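Local coordinates for protein ATP phosphoribosyltransferase (Methanobacterium thermoautotrophicum, PDB 2VD3) that probably catalyses the condensation of ATP with 5-phosphoribose 1-diphosphate, the first step of histidine biosynthesis, and is captured here in its histidine-inhibited form, at residues G69-D74 / K185-R190; D56-V61 / D74-R79; R114-A119 / I135-V140. One frame throughout, in Å; residues are numbered along the deposited sequence.

Overall arrangement
Contacts 1 and 2 are neighbours, their centres about 7 Å apart, and both use helix 73-79: contact 1 pairs the strand that leads into it with the end of strand 173-188, and contact 2 packs it against helix 57-63. Asn189 of contact 1 probably hydrogen-bonds Val61 of contact 2. Contact 1 is buried and held by backbone bonds. Contact 2, partly buried, relies on side chains, with a salt bridge at a subunit boundary. Contact 3 lies some 30 Å from contact 1, centre to centre, where the same large sheet continues into the other lobe; its strand pairing is parallel, with one end exposed and charged.

Contact 1 (G69-D74 / K185-R190); sequences GITGYD and KLIANR
The central sheet of the first lobe, with its type II periplasmic-binding-protein topology, supplies both partners: strand 68-72, and the last part of strand 173-188 running against it. The short segments approach to 4.9 Å between axes, their directions 131° apart, so the antiparallel pair is markedly twisted. Two hydrogen-bonded pairs flank a non-hydrogen-bonded one. At the first, Ile187 N reaches Gly69 O at 2.9 Å, almost straight (172°) and in the carbonyl plane, whereas Gly69 N meets Ile187 O at 3.1 Å from above that oxygen's carbonyl plane. At the second, Lys185 N approaches Thr71 O nearly along the C=O axis, 2.8 Å away; the return bond from Thr71 N to Lys185 O is longer, 3.2 Å. Between them, Ile70 and Leu186 share the other face of the sheet, crossing obliquely with Ile70 CG1 4.1 Å from Leu186 CD1.

On the face of Thr71, Lys185 and Ile187, the chi1 of Ile187 (56°) sets CG1 in the crowded position between N and carbonyl carbon, over the Gly69 backbone. A CB modelled on Gly69 would come within 3.4 Å of Ile187 CG1, so the missing side chain relieves a tight spot. Lys185, bent at chi2, runs beside Tyr73 in the same direction, its CE 4.1 Å from Tyr73 CB; any cation-pi attraction is at most weak, and NZ instead forms a salt bridge with Asp88. Thr71 OG1 bonds the carbonyl of Ala54, while Ile76 packs on this same face. Beyond the pairing, Asn189 N-caps the next helix through Ser192 N. With strands 5-10 and 84-88 on the outer sides of the pair, one antiparallel strand set among parallel ones is the hallmark of the type II binding-protein fold.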
ATOM      1  N   GLY A  69       1.478 -26.880 -12.589  1.00 45.03           N
ATOM      2  CA  GLY A  69       1.873 -25.745 -11.772  1.00 44.73           C
ATOM      3  C   GLY A  69       3.160 -25.141 -12.274  1.00 44.78           C
ATOM      4  O   GLY A  69       3.926 -25.796 -12.970  1.00 45.36           O
ATOM      5  N   ILE A  70       3.380 -23.878 -11.948  1.00 44.95           N
ATOM      6  CA  ILE A  70       4.635 -23.212 -12.246  1.00 44.82           C
ATOM      7  C   ILE A  70       5.112 -22.746 -10.897  1.00 44.96           C
ATOM      8  O   ILE A  70       4.456 -21.921 -10.272  1.00 45.15           O
ATOM      9  CB  ILE A  70       4.423 -21.991 -13.170  1.00 45.13           C
ATOM     10  CG1 ILE A  70       3.944 -22.439 -14.561  1.00 44.55           C
ATOM     11  CG2 ILE A  70       5.707 -21.124 -13.246  1.00 44.88           C
ATOM     12  CD1 ILE A  70       3.561 -21.284 -15.491  1.00 44.64           C
ATOM     13  N   THR A  71       6.220 -23.300 -10.418  1.00 44.96           N
ATOM     14  CA  THR A  71       6.773 -22.878  -9.129  1.00 44.89           C
ATOM     15  C   THR A  71       8.264 -23.180  -9.034  1.00 44.98           C
ATOM     16  O   THR A  71       8.850 -23.731  -9.968  1.00 45.21           O
ATOM     17  CB  THR A  71       5.963 -23.440  -7.904  1.00 44.98           C
ATOM     18  OG1 THR A  71       6.417 -22.808  -6.700  1.00 45.86           O
ATOM     19  CG2 THR A  71       6.085 -24.945  -7.769  1.00 43.54           C
ATOM     20  N   GLY A  72       8.869 -22.805  -7.911  1.00 44.89           N
ATOM     21  CA  GLY A  72      10.306 -22.925  -7.733  1.00 45.02           C
ATOM     22  C   GLY A  72      10.678 -24.318  -7.299  1.00 45.10           C
ATOM     23  O   GLY A  72       9.945 -24.947  -6.549  1.00 45.37           O
ATOM     24  N   TYR A  73      11.825 -24.796  -7.782  1.00 45.28           N
ATOM     25  CA  TYR A  73      12.340 -26.127  -7.460  1.00 44.49           C
ATOM     26  C   TYR A  73      12.590 -26.289  -5.963  1.00 44.29           C
ATOM     27  O   TYR A  73      12.329 -27.349  -5.402  1.00 44.46           O
ATOM     28  CB  TYR A  73      13.621 -26.397  -8.255  1.00 44.49           C
ATOM     29  CG  TYR A  73      14.212 -27.777  -8.060  1.00 44.62           C
ATOM     30  CD1 TYR A  73      13.520 -28.922  -8.457  1.00 44.30           C
ATOM     31  CD2 TYR A  73      15.473 -27.936  -7.494  1.00 45.26           C
ATOM     32  CE1 TYR A  73      14.072 -30.188  -8.287  1.00 44.87           C
ATOM     33  CE2 TYR A  73      16.030 -29.201  -7.313  1.00 44.38           C
ATOM     34  CZ  TYR A  73      15.326 -30.317  -7.715  1.00 44.66           C
ATOM     35  OH  TYR A  73      15.874 -31.567  -7.528  1.00 45.27           O
ATOM     36  N   ASP A  74      13.091 -25.235  -5.316  1.00 43.95           N
ATOM     37  CA  ASP A  74      13.300 -25.259  -3.872  1.00 43.30           C
ATOM     38  C   ASP A  74      12.023 -25.621  -3.113  1.00 42.93           C
ATOM     39  O   ASP A  74      12.049 -26.427  -2.183  1.00 43.09           O
ATOM     40  CB  ASP A  74      13.876 -23.932  -3.370  1.00 43.52           C
ATOM     41  CG  ASP A  74      13.101 -22.705  -3.867  1.00 43.50           C
ATOM     42  OD1 ASP A  74      13.596 -21.592  -3.643  1.00 43.84           O
ATOM     43  OD2 ASP A  74      12.020 -22.828  -4.476  1.00 43.54           O
ATOM     44  N   LYS A 185      10.154 -24.297 -12.403  1.00 45.53           N
ATOM     45  CA  LYS A 185       9.812 -25.490 -13.155  1.00 45.34           C
ATOM     46  C   LYS A 185       8.357 -25.464 -13.566  1.00 45.42           C
ATOM     47  O   LYS A 185       7.548 -24.823 -12.913  1.00 45.63           O
ATOM     48  CB  LYS A 185      10.093 -26.728 -12.305  1.00 44.89           C
ATOM     49  CG  LYS A 185      11.487 -26.780 -11.738  1.00 44.33           C
ATOM     50  CD  LYS A 185      12.508 -27.114 -12.811  1.00 44.58           C
ATOM     51  CE  LYS A 185      13.916 -27.191 -12.232  1.00 44.32           C
ATOM     52  NZ  LYS A 185      14.900 -27.715 -13.228  1.00 44.48           N
ATOM     53  N   LEU A 186       8.038 -26.137 -14.671  1.00 46.05           N
ATOM     54  CA  LEU A 186       6.656 -26.504 -14.993  1.00 45.68           C
ATOM     55  C   LEU A 186       6.458 -27.928 -14.507  1.00 45.71           C
ATOM     56  O   LEU A 186       7.224 -28.829 -14.875  1.00 45.65           O
ATOM     57  CB  LEU A 186       6.386 -26.431 -16.502  1.00 45.75           C
ATOM     58  CG  LEU A 186       5.002 -26.928 -16.968  1.00 45.68           C
ATOM     59  CD1 LEU A 186       3.899 -25.926 -16.644  1.00 44.14           C
ATOM     60  CD2 LEU A 186       4.981 -27.283 -18.460  1.00 45.46           C
ATOM     61  N   ILE A 187       5.437 -28.132 -13.675  1.00 45.45           N
ATOM     62  CA  ILE A 187       5.178 -29.463 -13.106  1.00 44.42           C
ATOM     63  C   ILE A 187       3.801 -29.982 -13.457  1.00 44.71           C
ATOM     64  O   ILE A 187       2.954 -29.233 -13.948  1.00 44.74           O
ATOM     65  CB  ILE A 187       5.370 -29.522 -11.561  1.00 44.35           C
ATOM     66  CG1 ILE A 187       4.487 -28.490 -10.851  1.00 43.68           C
ATOM     67  CG2 ILE A 187       6.841 -29.378 -11.194  1.00 43.06           C
ATOM     68  CD1 ILE A 187       4.440 -28.660  -9.339  1.00 43.94           C
ATOM     69  N   ALA A 188       3.578 -31.271 -13.198  1.00 44.24           N
ATOM     70  CA  ALA A 188       2.338 -31.901 -13.570  1.00 43.92           C
ATOM     71  C   ALA A 188       1.923 -33.001 -12.606  1.00 43.90           C
ATOM     72  O   ALA A 188       2.773 -33.733 -12.066  1.00 43.69           O
ATOM     73  CB  ALA A 188       2.432 -32.461 -14.998  1.00 44.10           C
ATOM     74  N   ASN A 189       0.609 -33.103 -12.408  1.00 43.20           N
ATOM     75  CA  ASN A 189       0.017 -34.228 -11.735  1.00 43.16           C
ATOM     76  C   ASN A 189       0.153 -35.444 -12.656  1.00 43.57           C
ATOM     77  O   ASN A 189       0.014 -35.327 -13.879  1.00 43.68           O
ATOM     78  CB  ASN A 189      -1.452 -33.931 -11.435  1.00 43.12           C
ATOM     79  CG  ASN A 189      -2.135 -35.052 -10.702  1.00 42.42           C
ATOM     80  OD1 ASN A 189      -2.694 -35.950 -11.320  1.00 43.71           O
ATOM     81  ND2 ASN A 189      -2.087 -35.018  -9.382  1.00 41.69           N
ATOM     82  N   ARG A 190       0.440 -36.605 -12.076  1.00 43.49           N
ATOM     83  CA  ARG A 190       0.624 -37.807 -12.866  1.00 43.52           C
ATOM     84  C   ARG A 190      -0.696 -38.305 -13.446  1.00 43.50           C
ATOM     85  O   ARG A 190      -0.778 -38.647 -14.632  1.00 43.29           O
ATOM     86  CB  ARG A 190       1.278 -38.888 -12.028  1.00 43.35           C
ATOM     87  CG  ARG A 190       1.730 -40.058 -12.839  1.00 44.57           C
ATOM     88  CD  ARG A 190       2.411 -41.053 -11.949  1.00 46.69           C
ATOM     89  NE  ARG A 190       2.761 -42.283 -12.657  1.00 46.70           N
ATOM     90  CZ  ARG A 190       3.914 -42.475 -13.287  1.00 46.38           C
ATOM     91  NH1 ARG A 190       4.145 -43.625 -13.895  1.00 45.09           N
ATOM     92  NH2 ARG A 190       4.832 -41.511 -13.313  1.00 46.67           N
TER

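Contact 2 (D56-V61 / D74-R79)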
ATOM      1  N   ASP A  56       2.473 -23.415  -2.016  1.00 41.64           N
ATOM      2  CA  ASP A  56       1.337 -24.334  -2.002  1.00 42.10           C
ATOM      3  C   ASP A  56       1.180 -25.072  -3.329  1.00 42.39           C
ATOM      4  O   ASP A  56       0.501 -26.092  -3.408  1.00 43.07           O
ATOM      5  CB  ASP A  56       0.043 -23.565  -1.704  1.00 42.31           C
ATOM      6  CG  ASP A  56      -0.051 -23.097  -0.274  1.00 42.41           C
ATOM      7  OD1 ASP A  56      -0.668 -22.043  -0.053  1.00 44.29           O
ATOM      8  OD2 ASP A  56       0.461 -23.778   0.639  1.00 43.96           O
ATOM      9  N   ILE A  57       1.805 -24.552  -4.379  1.00 42.65           N
ATOM     10  CA  ILE A  57       1.688 -25.156  -5.706  1.00 42.60           C
ATOM     11  C   ILE A  57       2.181 -26.624  -5.810  1.00 42.92           C
ATOM     12  O   ILE A  57       1.531 -27.442  -6.453  1.00 43.09           O
ATOM     13  CB  ILE A  57       2.306 -24.250  -6.792  1.00 42.64           C
ATOM     14  CG1 ILE A  57       1.535 -22.917  -6.845  1.00 42.82           C
ATOM     15  CG2 ILE A  57       2.303 -24.956  -8.136  1.00 41.80           C
ATOM     16  CD1 ILE A  57       1.960 -21.936  -7.937  1.00 41.81           C
ATOM     17  N   PRO A  58       3.328 -26.967  -5.197  1.00 43.11           N
ATOM     18  CA  PRO A  58       3.681 -28.387  -5.241  1.00 43.21           C
ATOM     19  C   PRO A  58       2.543 -29.318  -4.766  1.00 43.63           C
ATOM     20  O   PRO A  58       2.185 -30.253  -5.479  1.00 43.42           O
ATOM     21  CB  PRO A  58       4.897 -28.464  -4.317  1.00 42.84           C
ATOM     22  CG  PRO A  58       5.518 -27.143  -4.452  1.00 43.16           C
ATOM     23  CD  PRO A  58       4.369 -26.176  -4.515  1.00 43.02           C
ATOM     24  N   GLU A  59       1.963 -29.034  -3.599  1.00 44.27           N
ATOM     25  CA  GLU A  59       0.848 -29.821  -3.063  1.00 44.95           C
ATOM     26  C   GLU A  59      -0.436 -29.791  -3.908  1.00 44.67           C
ATOM     27  O   GLU A  59      -1.034 -30.844  -4.139  1.00 44.52           O
ATOM     28  CB  GLU A  59       0.548 -29.432  -1.609  1.00 45.23           C
ATOM     29  CG  GLU A  59       1.606 -29.939  -0.618  1.00 47.75           C
ATOM     30  CD  GLU A  59       1.742 -31.454  -0.612  1.00 49.69           C
ATOM     31  OE1 GLU A  59       1.025 -32.112   0.165  1.00 52.83           O
ATOM     32  OE2 GLU A  59       2.574 -31.994  -1.369  1.00 50.58           O
ATOM     33  N   PHE A  60      -0.851 -28.606  -4.369  1.00 44.15           N
ATOM     34  CA  PHE A  60      -2.028 -28.502  -5.232  1.00 43.96           C
ATOM     35  C   PHE A  60      -1.889 -29.388  -6.464  1.00 43.95           C
ATOM     36  O   PHE A  60      -2.870 -30.011  -6.919  1.00 44.04           O
ATOM     37  CB  PHE A  60      -2.300 -27.056  -5.680  1.00 43.94           C
ATOM     38  CG  PHE A  60      -2.735 -26.128  -4.569  1.00 44.11           C
ATOM     39  CD1 PHE A  60      -3.191 -26.623  -3.345  1.00 43.67           C
ATOM     40  CD2 PHE A  60      -2.707 -24.739  -4.762  1.00 42.79           C
ATOM     41  CE1 PHE A  60      -3.599 -25.743  -2.329  1.00 43.82           C
ATOM     42  CE2 PHE A  60      -3.119 -23.865  -3.761  1.00 42.25           C
ATOM     43  CZ  PHE A  60      -3.563 -24.362  -2.543  1.00 42.65           C
ATOM     44  N   VAL A  61      -0.675 -29.440  -7.003  1.00 43.63           N
ATOM     45  CA  VAL A  61      -0.389 -30.258  -8.169  1.00 43.94           C
ATOM     46  C   VAL A  61      -0.263 -31.733  -7.796  1.00 44.34           C
ATOM     47  O   VAL A  61      -0.734 -32.599  -8.530  1.00 44.59           O
ATOM     48  CB  VAL A  61       0.867 -29.745  -8.932  1.00 44.45           C
ATOM     49  CG1 VAL A  61       1.232 -30.667 -10.098  1.00 43.61           C
ATOM     50  CG2 VAL A  61       0.640 -28.306  -9.432  1.00 43.14           C
ATOM     51  N   ASP A  74      13.091 -25.235  -5.316  1.00 43.95           N
ATOM     52  CA  ASP A  74      13.300 -25.259  -3.872  1.00 43.30           C
ATOM     53  C   ASP A  74      12.023 -25.621  -3.113  1.00 42.93           C
ATOM     54  O   ASP A  74      12.049 -26.427  -2.183  1.00 43.09           O
ATOM     55  CB  ASP A  74      13.876 -23.932  -3.370  1.00 43.52           C
ATOM     56  CG  ASP A  74      13.101 -22.705  -3.867  1.00 43.50           C
ATOM     57  OD1 ASP A  74      13.596 -21.592  -3.643  1.00 43.84           O
ATOM     58  OD2 ASP A  74      12.020 -22.828  -4.476  1.00 43.54           O
ATOM     59  N   LEU A  75      10.910 -25.032  -3.529  1.00 42.70           N
ATOM     60  CA  LEU A  75       9.624 -25.250  -2.874  1.00 42.69           C
ATOM     61  C   LEU A  75       9.138 -26.677  -3.127  1.00 42.31           C
ATOM     62  O   LEU A  75       8.708 -27.354  -2.200  1.00 42.47           O
ATOM     63  CB  LEU A  75       8.592 -24.180  -3.298  1.00 42.50           C
ATOM     64  CG  LEU A  75       9.014 -22.711  -3.035  1.00 43.33           C
ATOM     65  CD1 LEU A  75       8.040 -21.699  -3.622  1.00 41.66           C
ATOM     66  CD2 LEU A  75       9.229 -22.427  -1.548  1.00 42.27           C
ATOM     67  N   ILE A  76       9.264 -27.137  -4.371  1.00 42.26           N
ATOM     68  CA  ILE A  76       8.953 -28.521  -4.741  1.00 42.31           C
ATOM     69  C   ILE A  76       9.767 -29.499  -3.893  1.00 42.60           C
ATOM     70  O   ILE A  76       9.225 -30.459  -3.354  1.00 43.08           O
ATOM     71  CB  ILE A  76       9.213 -28.799  -6.255  1.00 42.63           C
ATOM     72  CG1 ILE A  76       8.423 -27.819  -7.137  1.00 41.80           C
ATOM     73  CG2 ILE A  76       8.874 -30.239  -6.601  1.00 41.74           C
ATOM     74  CD1 ILE A  76       8.744 -27.893  -8.612  1.00 41.34           C
ATOM     75  N   VAL A  77      11.063 -29.246  -3.756  1.00 42.58           N
ATOM     76  CA  VAL A  77      11.906 -30.136  -2.970  1.00 42.58           C
ATOM     77  C   VAL A  77      11.583 -30.069  -1.480  1.00 42.57           C
ATOM     78  O   VAL A  77      11.495 -31.115  -0.831  1.00 42.47           O
ATOM     79  CB  VAL A  77      13.408 -29.906  -3.234  1.00 42.68           C
ATOM     80  CG1 VAL A  77      14.253 -30.568  -2.151  1.00 42.19           C
ATOM     81  CG2 VAL A  77      13.781 -30.469  -4.598  1.00 42.57           C
ATOM     82  N   GLU A  78      11.388 -28.854  -0.955  1.00 42.33           N
ATOM     83  CA  GLU A  78      11.107 -28.662   0.472  1.00 42.18           C
ATOM     84  C   GLU A  78       9.860 -29.422   0.927  1.00 42.69           C
ATOM     85  O   GLU A  78       9.875 -30.103   1.954  1.00 42.51           O
ATOM     86  CB  GLU A  78      10.981 -27.172   0.813  1.00 42.07           C
ATOM     87  CG  GLU A  78      10.731 -26.877   2.298  1.00 41.34           C
ATOM     88  CD  GLU A  78      11.936 -27.169   3.196  1.00 41.39           C
ATOM     89  OE1 GLU A  78      13.072 -27.291   2.681  1.00 41.02           O
ATOM     90  OE2 GLU A  78      11.742 -27.266   4.427  1.00 41.06           O
ATOM     91  N   ARG A  79       8.791 -29.304   0.148  1.00 43.00           N
ATOM     92  CA  ARG A  79       7.561 -30.041   0.412  1.00 43.56           C
ATOM     93  C   ARG A  79       7.692 -31.529   0.172  1.00 43.58           C
ATOM     94  O   ARG A  79       6.912 -32.313   0.711  1.00 43.68           O
ATOM     95  CB  ARG A  79       6.445 -29.523  -0.482  1.00 43.78           C
ATOM     96  CG  ARG A  79       5.961 -28.163  -0.114  1.00 45.01           C
ATOM     97  CD  ARG A  79       4.941 -28.252   0.984  1.00 46.94           C
ATOM     98  NE  ARG A  79       4.044 -27.115   0.876  1.00 49.30           N
ATOM     99  CZ  ARG A  79       2.813 -27.062   1.361  1.00 50.04           C
ATOM    100  NH1 ARG A  79       2.104 -25.948   1.197  1.00 50.47           N
ATOM    101  NH2 ARG A  79       2.294 -28.101   2.004  1.00 49.63           N
TER
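The Arg79 guanidinium has the side chain of Glu59 over one face and Asp56 at its edge. Glu59 CB stands 4.2 Å above the plane, offset toward the rim, and Glu59 CG comes within 3.3 Å of Arg79 NH2. Asp56 OD2 lies in the plane, forming a salt bridge with Arg79 NH1 at 2.8 Å, although the carboxylate is turned 67° from the guanidinium. The second flat group, the Phe60 ring, carries the backbone oxygen of Asp56 on one face, offset toward the rim. Arg79 reaches this position by bending at chi2 (-84°), and its NE bonds the carbonyl of Ala55. Both partners of the salt bridge also look outward: Arg79 NH2 bonds Glu141 O, and Asp56 OD2 accepts from Thr143 N, each of the second subunit.

Helix 57-63 is the connection of a beta-alpha-beta crossover from strand 47-52 to strand 68-72, and helix 73-79 follows directly on the second strand. Their short axes pass 9.4 Å apart at 67°. Pro58 makes the apolar join: its CG sits 3.7 Å from Ile76 CA and 4.0 Å from Ile76 CG1. An alanine in place of Arg79 would lose the salt bridge to Asp56 and the bond to Glu141 of the second subunit, and would probably loosen both the helix pair and this subunit boundary. Glu59 OE1 stays 4.6 Å from Arg79 NH2, a proximity of charges without a directed N-H, while Glu59 OE2 is hydrogen-bonded to Ser81 OG.

Contact 3 (R114-A119 / I135-V140)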
ATOM      1  N   ARG A 114      29.406 -30.322  16.640  1.00 56.49           N
ATOM      2  CA  ARG A 114      28.210 -31.008  17.135  1.00 55.98           C
ATOM      3  C   ARG A 114      27.027 -30.086  17.451  1.00 55.40           C
ATOM      4  O   ARG A 114      25.901 -30.334  17.007  1.00 55.61           O
ATOM      5  CB  ARG A 114      28.557 -31.834  18.385  1.00 56.10           C
ATOM      6  CG  ARG A 114      28.634 -33.339  18.170  1.00 56.87           C
ATOM      7  CD  ARG A 114      29.892 -33.753  17.432  1.00 57.71           C
ATOM      8  NE  ARG A 114      30.051 -35.206  17.407  1.00 58.51           N
ATOM      9  CZ  ARG A 114      29.568 -36.008  16.459  1.00 59.10           C
ATOM     10  NH1 ARG A 114      28.877 -35.513  15.435  1.00 58.82           N
ATOM     11  NH2 ARG A 114      29.777 -37.319  16.537  1.00 58.81           N
ATOM     12  N   GLY A 115      27.276 -29.031  18.216  1.00 54.58           N
ATOM     13  CA  GLY A 115      26.182 -28.215  18.738  1.00 53.62           C
ATOM     14  C   GLY A 115      25.716 -27.053  17.881  1.00 52.84           C
ATOM     15  O   GLY A 115      24.865 -26.277  18.316  1.00 53.03           O
ATOM     16  N   ALA A 116      26.253 -26.931  16.667  1.00 51.87           N
ATOM     17  CA  ALA A 116      26.027 -25.739  15.849  1.00 51.03           C
ATOM     18  C   ALA A 116      24.565 -25.546  15.500  1.00 50.36           C
ATOM     19  O   ALA A 116      23.859 -26.501  15.177  1.00 50.15           O
ATOM     20  CB  ALA A 116      26.873 -25.765  14.590  1.00 51.06           C
ATOM     21  N   VAL A 117      24.115 -24.300  15.583  1.00 49.72           N
ATOM     22  CA  VAL A 117      22.741 -23.959  15.234  1.00 49.04           C
ATOM     23  C   VAL A 117      22.711 -23.307  13.857  1.00 48.55           C
ATOM     24  O   VAL A 117      23.495 -22.398  13.575  1.00 48.33           O
ATOM     25  CB  VAL A 117      22.082 -23.056  16.307  1.00 48.97           C
ATOM     26  CG1 VAL A 117      20.684 -22.643  15.885  1.00 48.38           C
ATOM     27  CG2 VAL A 117      22.040 -23.782  17.656  1.00 48.60           C
ATOM     28  N   ILE A 118      21.826 -23.810  12.999  1.00 48.11           N
ATOM     29  CA  ILE A 118      21.609 -23.237  11.673  1.00 47.36           C
ATOM     30  C   ILE A 118      20.173 -22.756  11.545  1.00 46.76           C
ATOM     31  O   ILE A 118      19.236 -23.534  11.751  1.00 46.78           O
ATOM     32  CB  ILE A 118      21.898 -24.249  10.540  1.00 47.44           C
ATOM     33  CG1 ILE A 118      23.310 -24.826  10.679  1.00 47.74           C
ATOM     34  CG2 ILE A 118      21.711 -23.583   9.167  1.00 46.85           C
ATOM     35  CD1 ILE A 118      23.506 -26.163   9.962  1.00 48.51           C
ATOM     36  N   ALA A 119      20.015 -21.478  11.201  1.00 45.72           N
ATOM     37  CA  ALA A 119      18.708 -20.882  10.962  1.00 45.08           C
ATOM     38  C   ALA A 119      18.381 -20.944   9.473  1.00 44.92           C
ATOM     39  O   ALA A 119      19.245 -20.702   8.624  1.00 44.62           O
ATOM     40  CB  ALA A 119      18.674 -19.437  11.452  1.00 45.13           C
ATOM     41  N   ILE A 135      26.570 -34.385   9.202  1.00 55.98           N
ATOM     42  CA  ILE A 135      26.833 -33.360  10.209  1.00 55.91           C
ATOM     43  C   ILE A 135      25.730 -33.345  11.260  1.00 55.69           C
ATOM     44  O   ILE A 135      24.542 -33.403  10.930  1.00 55.87           O
ATOM     45  CB  ILE A 135      26.977 -31.948   9.597  1.00 55.86           C
ATOM     46  CG1 ILE A 135      27.804 -31.982   8.307  1.00 55.93           C
ATOM     47  CG2 ILE A 135      27.608 -31.000  10.601  1.00 55.98           C
ATOM     48  CD1 ILE A 135      27.672 -30.718   7.455  1.00 56.21           C
ATOM     49  N   ASP A 136      26.137 -33.286  12.524  1.00 55.49           N
ATOM     50  CA  ASP A 136      25.210 -33.105  13.629  1.00 55.22           C
ATOM     51  C   ASP A 136      25.164 -31.617  13.933  1.00 54.97           C
ATOM     52  O   ASP A 136      26.114 -31.052  14.470  1.00 54.87           O
ATOM     53  CB  ASP A 136      25.652 -33.909  14.856  1.00 55.38           C
ATOM     54  CG  ASP A 136      24.684 -33.788  16.036  1.00 55.82           C
ATOM     55  OD1 ASP A 136      23.790 -32.914  16.028  1.00 56.13           O
ATOM     56  OD2 ASP A 136      24.834 -34.573  16.999  1.00 57.39           O
ATOM     57  N   ALA A 137      24.062 -30.985  13.545  1.00 54.59           N
ATOM     58  CA  ALA A 137      23.824 -29.582  13.837  1.00 54.37           C
ATOM     59  C   ALA A 137      22.329 -29.379  14.023  1.00 54.23           C
ATOM     60  O   ALA A 137      21.521 -30.135  13.471  1.00 54.33           O
ATOM     61  CB  ALA A 137      24.367 -28.695  12.720  1.00 54.20           C
ATOM     62  N   GLU A 138      21.965 -28.373  14.815  1.00 53.90           N
ATOM     63  CA  GLU A 138      20.562 -28.069  15.061  1.00 53.78           C
ATOM     64  C   GLU A 138      20.039 -27.099  14.011  1.00 53.38           C
ATOM     65  O   GLU A 138      20.763 -26.210  13.545  1.00 53.47           O
ATOM     66  CB  GLU A 138      20.344 -27.498  16.468  1.00 53.97           C
ATOM     67  CG  GLU A 138      21.139 -28.186  17.586  1.00 55.21           C
ATOM     68  CD  GLU A 138      20.980 -29.701  17.605  1.00 55.85           C
ATOM     69  OE1 GLU A 138      19.827 -30.190  17.592  1.00 55.53           O
ATOM     70  OE2 GLU A 138      22.019 -30.399  17.642  1.00 57.08           O
ATOM     71  N   VAL A 139      18.773 -27.280  13.654  1.00 52.70           N
ATOM     72  CA  VAL A 139      18.132 -26.492  12.616  1.00 52.03           C
ATOM     73  C   VAL A 139      16.974 -25.715  13.218  1.00 51.72           C
ATOM     74  O   VAL A 139      16.036 -26.305  13.759  1.00 51.77           O
ATOM     75  CB  VAL A 139      17.639 -27.400  11.460  1.00 52.06           C
ATOM     76  CG1 VAL A 139      16.742 -26.645  10.511  1.00 51.21           C
ATOM     77  CG2 VAL A 139      18.827 -28.000  10.716  1.00 51.71           C
ATOM     78  N   VAL A 140      17.049 -24.392  13.129  1.00 51.14           N
ATOM     79  CA  VAL A 140      15.991 -23.525  13.636  1.00 50.70           C
ATOM     80  C   VAL A 140      15.268 -22.860  12.464  1.00 50.50           C
ATOM     81  O   VAL A 140      15.878 -22.157  11.650  1.00 50.48           O
ATOM     82  CB  VAL A 140      16.524 -22.461  14.649  1.00 50.70           C
ATOM     83  CG1 VAL A 140      15.396 -21.546  15.122  1.00 50.29           C
ATOM     84  CG2 VAL A 140      17.169 -23.138  15.848  1.00 50.61           C
TER
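The well-packed part of this contact is its strand end. Strands 117-120 and 138-141 run parallel, their short axes 4.6 Å apart and 28° off alignment. Three backbone bonds lace them: Glu138 N to Ala116 O, Ile118 N to Glu138 O and Val140 N to Ile118 O, each 2.7 Å; the last is nearly straight at 169°. On one face Val117 CG1 meets Val140 CG2 at 3.5 Å, the closest apolar approach here. On the other, Ile118 CD1 reaches 3.8 Å from Ala137 CB, and Leu130 of helix 123-132 packs on both residues.

Toward Arg114 and Asp136 the ladder of hydrogen bonds between the two segments stops. Arg114 O and Asp136 O, both acceptors, stand a strained 2.6 Å apart with no hydrogen bond between them. Both residues are exposed, their side chains crossing at about a right angle, with Arg114 NH1 3.6 Å from Asp136 CB. Arg114 NH1 and Asp136 OD2 remain 4.4 Å apart, the oxygen well out of the guanidinium plane, so these charged groups are close without a salt bridge or a directed N-H. A bound imidazole, probably from the crystallisation liquor, lies near Asp136. Adjacent parallel strands joined through helix 123-132, which packs against one face, make a classic beta-alpha-beta unit.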